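Local coordinates for SusD family protein (PDB 7KV1) that probably binds beta-glucans at the cell surface of a human gut bacterium, as a surface glycan-binding protein of the SusD family, at residues N107-G110 and S111-T114; G226-T229 and Q230-Y234; I510-A513 and Q514-D518. All blocks are in the same frame, centred on the assembly; numbering follows the deposited sequence.

Contact 1 (N107-G110 and S111-T114); sequences NTLG and SLWT
Gly-110 and Thr-114 close the first turn of helix 110-129, and the evidence is a backbone bond of regular geometry: Thr-114 N lies 3.2 Å from Gly-110 O. Its N-H...O angle is 162°, with the donor in the carbonyl plane. From the preceding carbonyl, Leu-109 O, a weak bond runs to Leu-112 N (3.1 Å, 135° at the hydrogen).

The tight part lies round these two carbonyls. Leu-112 CB sits 3.4 Å from Leu-109 O and Trp-113 CB 3.3 Å from Gly-110 O. The leucines lie alongside at the edge of contact, CB to CB and Leu-109 CD1 to Leu-112 CD2 both at 4.3 Å, and Tyr-162 of helix 138-162 touches both. With CG anti to the backbone N (chi1 177°), the Trp-113 indole is carried off the turn to Phe-163, which it meets edge-to-face.

On the looser side Thr-114 is exposed, and its OG1 is 3.4 Å from Gly-110 O, a weak and unsettled bond. Ser-111, partly exposed, adds little beyond its place next to Gly-110 in the chain.

With Leu-109 as N-cap, the arrangement is a helix N-terminus opened by backbone bonds, in the mainly helical, TPR-related part of a SusD-family protein.

Contact 2 (G226-T229 and Q230-Y234); sequences GRVT and QAMAY
Gln-230 follows the N-cap Thr-229 and touches it by CB, 3.7 Å from Thr-229 C, while the rest of its side chain heads the other way. The chain bends at chi2, and its amide NE2 is hydrogen-bonded to Ile-200 O. Next, Ala-231 CB stands 4.0 Å from Thr-229 OG1 and turns its other contacts to Leu-260 and Phe-266.

Met-232 carries most of the contact. Its backbone N donates to Thr-229 OG1 at 3.1 Å, with an N-H...O angle of 156°. Thr-229 chi1 of 61° sets that hydroxyl between its own backbone N and carbonyl carbon, facing the start of the helix. Further out, Met-232 SD lies 3.9 Å from Val-228 CB, and its CE meets Val-228 CG1 at 4.0 Å. The two side chains pass each other at a slant, and Leu-150 of helix 138-162 touches both.

Ala-233 N then bonds to Thr-229 O at 3.0 Å, from a position 23° off the carbonyl plane. Tyr-234 N bonds back to Gln-230 O, and its ring stacks on Tyr-256.

Thr-229 thus engages the first turn twice, by hydroxyl and by carbonyl, whereas its own N is buried with no partner in the model. The chemistry is that of a threonine N-cap: OG1 accepts from an N-H that has no preceding turn to supply its usual i-4 carbonyl, and the buried Val-228/Met-232 contact probably helps keep water from the bond.

Contact 3 (I510-A513 and Q514-D518); sequences IPIA and QGELD
The flat carbonyl group of Ala-513 has Glu-516 over one face and Leu-517 over the other. Glu-516 N stands 2.9 Å from Ala-513 O, 48° out of the carbonyl plane, so it does not address a lone pair directly; the N-H...O angle is 135°, so the bond is also bent at the hydrogen. Glu-516 CB lies on the same side, 3.4 Å from Ala-513 O. Leu-517 CG comes over the opposite face, 3.9 Å from that oxygen. Leu-517 N also donates to it, at a long 3.5 Å; the angle of 161° is nearly straight, but the length makes the bond weak. One carbonyl oxygen is therefore shared by two successive N-H groups. The second flat group, the Glu-516 carboxylate, is directed away from 510-513: with CG beside the backbone N and a further bend at chi2, the chain runs toward helix 110-129, where the glutamate touches Trp-113 and Thr-114.

The apolar half of the contact belongs to Ile-512. Its CG2 branch, anti to the backbone N, meets Glu-516 CB at 3.7 Å and Leu-517 CD2 at 4.0 Å, crossing both side chains at roughly a right angle. Ile-512 is buried, and its backbone N is hydrogen-bonded to Gln-525 OE1. Of the Gln-514 side chain, CB is the part near Ala-513, 3.7 Å from Ala-513 C; the side chain also touches Asn-106, while Gly-515 is exposed.

Ala-513 holds the N-cap position without a side-chain acceptor, so polar closure rests on its carbonyl. The residue just before the N-cap, Ile-512, meets the fourth residue of the helix, Leu-517. That pairing is the hydrophobic staple, here at the N-terminus of the short helix 514-519 close to the end of the SusD-family chain.

All three contacts are helix N-termini, but only contact 2 has a side-chain cap. Contacts 1 and 3, 8 Å apart between centres, form one patch although they lie far apart in the sequence: Thr-108 OG1 is 2.7 Å from Pro-511 O, a probable hydrogen bond, and Trp-113 CZ3 packs 3.8 Å from Ile-512 CG1. The C-terminal segment is thereby fastened to the start of helix 110-129. Contact 2 stands apart, its centre 26 Å from that of contact 1 and 32 Å from that of contact 3. Its Ala-231 side chain is about 11 Å from the bound cobalt hexammine, too far to touch it, but packs on Leu-260 and Phe-266 of that ligand's pocket.

Contact 1 (N107-G110 and S111-T114)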
loop_
_atom_site.group_PDB
_atom_site.type_symbol
_atom_site.label_atom_id
_atom_site.label_comp_id
_atom_site.label_asym_id
_atom_site.label_seq_id
_atom_site.Cartn_x
_atom_site.Cartn_y
_atom_site.Cartn_z
ATOM N N ASN A 107 -2.867 17.810 -12.457
ATOM C CA ASN A 107 -2.474 17.746 -11.020
ATOM C C ASN A 107 -3.032 16.441 -10.435
ATOM O O ASN A 107 -4.079 16.471 -9.756
ATOM C CB ASN A 107 -2.961 18.967 -10.236
ATOM C CG ASN A 107 -2.223 20.232 -10.610
ATOM O OD1 ASN A 107 -1.094 20.435 -10.177
ATOM N ND2 ASN A 107 -2.831 21.050 -11.450
ATOM N N THR A 108 -2.362 15.338 -10.732
ATOM C CA THR A 108 -2.806 13.968 -10.383
ATOM C C THR A 108 -1.562 13.088 -10.210
ATOM O O THR A 108 -0.447 13.636 -10.084
ATOM C CB THR A 108 -3.817 13.513 -11.435
ATOM O OG1 THR A 108 -4.478 12.348 -10.932
ATOM C CG2 THR A 108 -3.150 13.251 -12.767
ATOM N N LEU A 109 -1.722 11.774 -10.154
ATOM C CA LEU A 109 -0.598 10.813 -9.998
ATOM C C LEU A 109 -0.270 10.152 -11.350
ATOM O O LEU A 109 -0.231 8.929 -11.438
ATOM C CB LEU A 109 -1.007 9.826 -8.915
ATOM C CG LEU A 109 -1.141 10.419 -7.515
ATOM C CD1 LEU A 109 -1.528 9.353 -6.525
ATOM C CD2 LEU A 109 0.152 11.084 -7.066
ATOM N N GLY A 110 0.022 10.952 -12.368
ATOM C CA GLY A 110 0.353 10.461 -13.724
ATOM C C GLY A 110 1.506 9.477 -13.728
ATOM O O GLY A 110 1.479 8.518 -14.519
ATOM N N SER A 111 2.513 9.690 -12.877
ATOM C CA SER A 111 3.725 8.837 -12.833
ATOM C C SER A 111 3.347 7.406 -12.427
ATOM O O SER A 111 3.945 6.453 -12.961
ATOM C CB SER A 111 4.788 9.437 -11.924
ATOM O OG SER A 111 4.306 9.439 -10.610
ATOM N N LEU A 112 2.350 7.247 -11.554
ATOM C CA LEU A 112 1.904 5.921 -11.068
ATOM C C LEU A 112 1.307 5.149 -12.243
ATOM O O LEU A 112 1.587 3.946 -12.365
ATOM C CB LEU A 112 0.885 6.129 -9.936
ATOM C CG LEU A 112 0.991 5.197 -8.752
ATOM C CD1 LEU A 112 2.393 5.262 -8.151
ATOM C CD2 LEU A 112 -0.077 5.523 -7.710
ATOM N N TRP A 113 0.562 5.829 -13.110
ATOM C CA TRP A 113 0.026 5.261 -14.370
ATOM C C TRP A 113 1.182 4.748 -15.249
ATOM O O TRP A 113 1.166 3.580 -15.640
ATOM C CB TRP A 113 -0.845 6.308 -15.062
ATOM C CG TRP A 113 -1.426 5.933 -16.400
ATOM C CD1 TRP A 113 -0.761 5.781 -17.582
ATOM C CD2 TRP A 113 -2.828 5.877 -16.725
ATOM N NE1 TRP A 113 -1.651 5.601 -18.613
ATOM C CE2 TRP A 113 -2.924 5.628 -18.104
ATOM C CE3 TRP A 113 -3.997 5.990 -15.964
ATOM C CZ2 TRP A 113 -4.144 5.479 -18.744
ATOM C CZ3 TRP A 113 -5.208 5.837 -16.598
ATOM C CH2 TRP A 113 -5.271 5.593 -17.969
ATOM N N THR A 114 2.201 5.564 -15.482
ATOM C CA THR A 114 3.383 5.180 -16.289
ATOM C C THR A 114 4.096 3.987 -15.630
ATOM O O THR A 114 4.363 3.008 -16.333
ATOM C CB THR A 114 4.315 6.374 -16.514
ATOM O OG1 THR A 114 3.471 7.379 -17.060
ATOM C CG2 THR A 114 5.448 6.029 -17.457
#

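Contact 2 (G226-T229 and Q230-Y234)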
loop_
_atom_site.group_PDB
_atom_site.type_symbol
_atom_site.label_atom_id
_atom_site.label_comp_id
_atom_site.label_asym_id
_atom_site.label_seq_id
_atom_site.Cartn_x
_atom_site.Cartn_y
_atom_site.Cartn_z
ATOM N N GLY A 226 11.369 -11.228 -1.461
ATOM C CA GLY A 226 10.971 -10.126 -2.368
ATOM C C GLY A 226 10.213 -10.664 -3.567
ATOM O O GLY A 226 9.375 -9.939 -4.128
ATOM N N ARG A 227 10.467 -11.910 -3.967
ATOM C CA ARG A 227 9.627 -12.555 -5.005
ATOM C C ARG A 227 8.189 -12.559 -4.502
ATOM O O ARG A 227 7.959 -12.571 -3.299
ATOM C CB ARG A 227 10.069 -13.962 -5.391
ATOM C CG ARG A 227 11.364 -13.984 -6.197
ATOM C CD ARG A 227 11.734 -15.343 -6.802
ATOM N NE ARG A 227 13.056 -15.214 -7.411
ATOM C CZ ARG A 227 13.310 -14.741 -8.638
ATOM N NH1 ARG A 227 12.341 -14.393 -9.467
ATOM N NH2 ARG A 227 14.558 -14.625 -9.048
ATOM N N VAL A 228 7.247 -12.589 -5.424
ATOM C CA VAL A 228 5.825 -12.760 -5.047
ATOM C C VAL A 228 5.607 -14.225 -4.732
ATOM O O VAL A 228 6.353 -15.082 -5.288
ATOM C CB VAL A 228 4.913 -12.205 -6.139
ATOM C CG1 VAL A 228 5.232 -10.734 -6.311
ATOM C CG2 VAL A 228 5.031 -12.949 -7.478
ATOM N N THR A 229 4.647 -14.470 -3.854
ATOM C CA THR A 229 4.375 -15.776 -3.220
ATOM C C THR A 229 2.870 -16.030 -3.228
ATOM O O THR A 229 2.075 -15.103 -3.501
ATOM C CB THR A 229 4.934 -15.836 -1.797
ATOM O OG1 THR A 229 4.268 -14.806 -1.076
ATOM C CG2 THR A 229 6.437 -15.639 -1.721
ATOM N N GLN A 230 2.486 -17.255 -2.919
ATOM C CA GLN A 230 1.069 -17.612 -2.816
ATOM C C GLN A 230 0.475 -16.801 -1.651
ATOM O O GLN A 230 -0.686 -16.397 -1.750
ATOM C CB GLN A 230 0.961 -19.120 -2.672
ATOM C CG GLN A 230 -0.464 -19.610 -2.718
ATOM C CD GLN A 230 -0.962 -19.789 -4.117
ATOM O OE1 GLN A 230 -0.437 -19.194 -5.063
ATOM N NE2 GLN A 230 -2.004 -20.603 -4.237
ATOM N N ALA A 231 1.209 -16.625 -0.555
ATOM C CA ALA A 231 0.715 -15.839 0.606
ATOM C C ALA A 231 0.462 -14.402 0.133
ATOM O O ALA A 231 -0.544 -13.805 0.499
ATOM C CB ALA A 231 1.694 -15.871 1.751
ATOM N N MET A 232 1.361 -13.846 -0.662
ATOM C CA MET A 232 1.186 -12.460 -1.154
ATOM C C MET A 232 -0.072 -12.411 -2.024
ATOM O O MET A 232 -0.817 -11.419 -1.921
ATOM C CB MET A 232 2.418 -11.968 -1.911
ATOM C CG MET A 232 2.244 -10.587 -2.493
ATOM S SD MET A 232 1.827 -10.659 -4.236
ATOM C CE MET A 232 1.980 -8.935 -4.702
ATOM N N ALA A 233 -0.297 -13.450 -2.837
ATOM C CA ALA A 233 -1.461 -13.608 -3.734
ATOM C C ALA A 233 -2.757 -13.599 -2.918
ATOM O O ALA A 233 -3.747 -12.920 -3.319
ATOM C CB ALA A 233 -1.334 -14.886 -4.549
ATOM N N TYR A 234 -2.788 -14.377 -1.840
ATOM C CA TYR A 234 -3.936 -14.404 -0.893
ATOM C C TYR A 234 -4.259 -12.984 -0.373
ATOM O O TYR A 234 -5.422 -12.628 -0.245
ATOM C CB TYR A 234 -3.645 -15.349 0.280
ATOM C CG TYR A 234 -3.565 -16.817 -0.054
ATOM C CD1 TYR A 234 -3.967 -17.325 -1.280
ATOM C CD2 TYR A 234 -3.172 -17.724 0.913
ATOM C CE1 TYR A 234 -3.881 -18.680 -1.565
ATOM C CE2 TYR A 234 -3.114 -19.084 0.654
ATOM C CZ TYR A 234 -3.475 -19.568 -0.591
ATOM O OH TYR A 234 -3.426 -20.916 -0.827
#

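Contact 3 (I510-A513 and Q514-D518)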
loop_
_atom_site.group_PDB
_atom_site.type_symbol
_atom_site.label_atom_id
_atom_site.label_comp_id
_atom_site.label_asym_id
_atom_site.label_seq_id
_atom_site.Cartn_x
_atom_site.Cartn_y
_atom_site.Cartn_z
ATOM N N ILE A 510 -9.385 9.168 -9.296
ATOM C CA ILE A 510 -8.683 10.465 -9.500
ATOM C C ILE A 510 -8.585 10.743 -11.003
ATOM O O ILE A 510 -8.705 9.852 -11.841
ATOM C CB ILE A 510 -7.321 10.460 -8.780
ATOM C CG1 ILE A 510 -6.342 9.513 -9.467
ATOM C CG2 ILE A 510 -7.529 10.130 -7.310
ATOM C CD1 ILE A 510 -4.967 9.524 -8.896
ATOM N N PRO A 511 -8.342 12.006 -11.395
ATOM C CA PRO A 511 -8.160 12.341 -12.814
ATOM C C PRO A 511 -7.037 11.546 -13.512
ATOM O O PRO A 511 -5.971 11.340 -12.953
ATOM C CB PRO A 511 -7.821 13.844 -12.765
ATOM C CG PRO A 511 -8.455 14.309 -11.473
ATOM C CD PRO A 511 -8.213 13.162 -10.511
ATOM N N ILE A 512 -7.287 11.174 -14.765
ATOM C CA ILE A 512 -6.255 10.677 -15.715
ATOM C C ILE A 512 -5.467 11.908 -16.189
ATOM O O ILE A 512 -6.100 12.982 -16.409
ATOM C CB ILE A 512 -6.936 9.904 -16.850
ATOM C CG1 ILE A 512 -7.726 8.699 -16.300
ATOM C CG2 ILE A 512 -5.939 9.470 -17.895
ATOM C CD1 ILE A 512 -8.631 8.045 -17.335
ATOM N N ALA A 513 -4.149 11.772 -16.330
ATOM C CA ALA A 513 -3.244 12.880 -16.705
ATOM C C ALA A 513 -3.542 13.317 -18.144
ATOM O O ALA A 513 -3.785 12.465 -19.014
ATOM C CB ALA A 513 -1.805 12.500 -16.513
ATOM N N GLN A 514 -3.534 14.625 -18.385
ATOM C CA GLN A 514 -3.903 15.207 -19.703
ATOM C C GLN A 514 -3.061 14.553 -20.812
ATOM O O GLN A 514 -3.619 14.282 -21.872
ATOM C CB GLN A 514 -3.744 16.726 -19.679
ATOM C CG GLN A 514 -4.445 17.398 -20.855
ATOM C CD GLN A 514 -4.027 18.839 -21.003
ATOM O OE1 GLN A 514 -3.082 19.148 -21.725
ATOM N NE2 GLN A 514 -4.704 19.721 -20.289
ATOM N N GLY A 515 -1.789 14.267 -20.559
ATOM C CA GLY A 515 -0.869 13.580 -21.490
ATOM C C GLY A 515 -1.424 12.263 -22.019
ATOM O O GLY A 515 -1.251 11.978 -23.233
ATOM N N GLU A 516 -2.080 11.467 -21.164
ATOM C CA GLU A 516 -2.673 10.165 -21.567
ATOM C C GLU A 516 -3.855 10.415 -22.502
ATOM O O GLU A 516 -3.970 9.705 -23.506
ATOM C CB GLU A 516 -3.094 9.384 -20.326
ATOM C CG GLU A 516 -1.947 9.182 -19.382
ATOM C CD GLU A 516 -0.820 8.383 -20.001
ATOM O OE1 GLU A 516 -1.084 7.650 -20.989
ATOM O OE2 GLU A 516 0.288 8.440 -19.461
ATOM N N LEU A 517 -4.688 11.408 -22.181
ATOM C CA LEU A 517 -5.846 11.800 -23.014
ATOM C C LEU A 517 -5.328 12.260 -24.383
ATOM O O LEU A 517 -5.952 11.893 -25.389
ATOM C CB LEU A 517 -6.652 12.906 -22.328
ATOM C CG LEU A 517 -7.152 12.620 -20.910
ATOM C CD1 LEU A 517 -7.995 13.793 -20.438
ATOM C CD2 LEU A 517 -7.969 11.336 -20.837
ATOM N N ASP A 518 -4.248 13.039 -24.405
ATOM C CA ASP A 518 -3.615 13.576 -25.643
ATOM C C ASP A 518 -3.041 12.416 -26.474
ATOM O O ASP A 518 -3.221 12.472 -27.690
ATOM C CB ASP A 518 -2.572 14.662 -25.341
ATOM C CG ASP A 518 -3.106 15.989 -24.787
ATOM O OD1 ASP A 518 -4.304 16.324 -24.973
ATOM O OD2 ASP A 518 -2.310 16.694 -24.145
#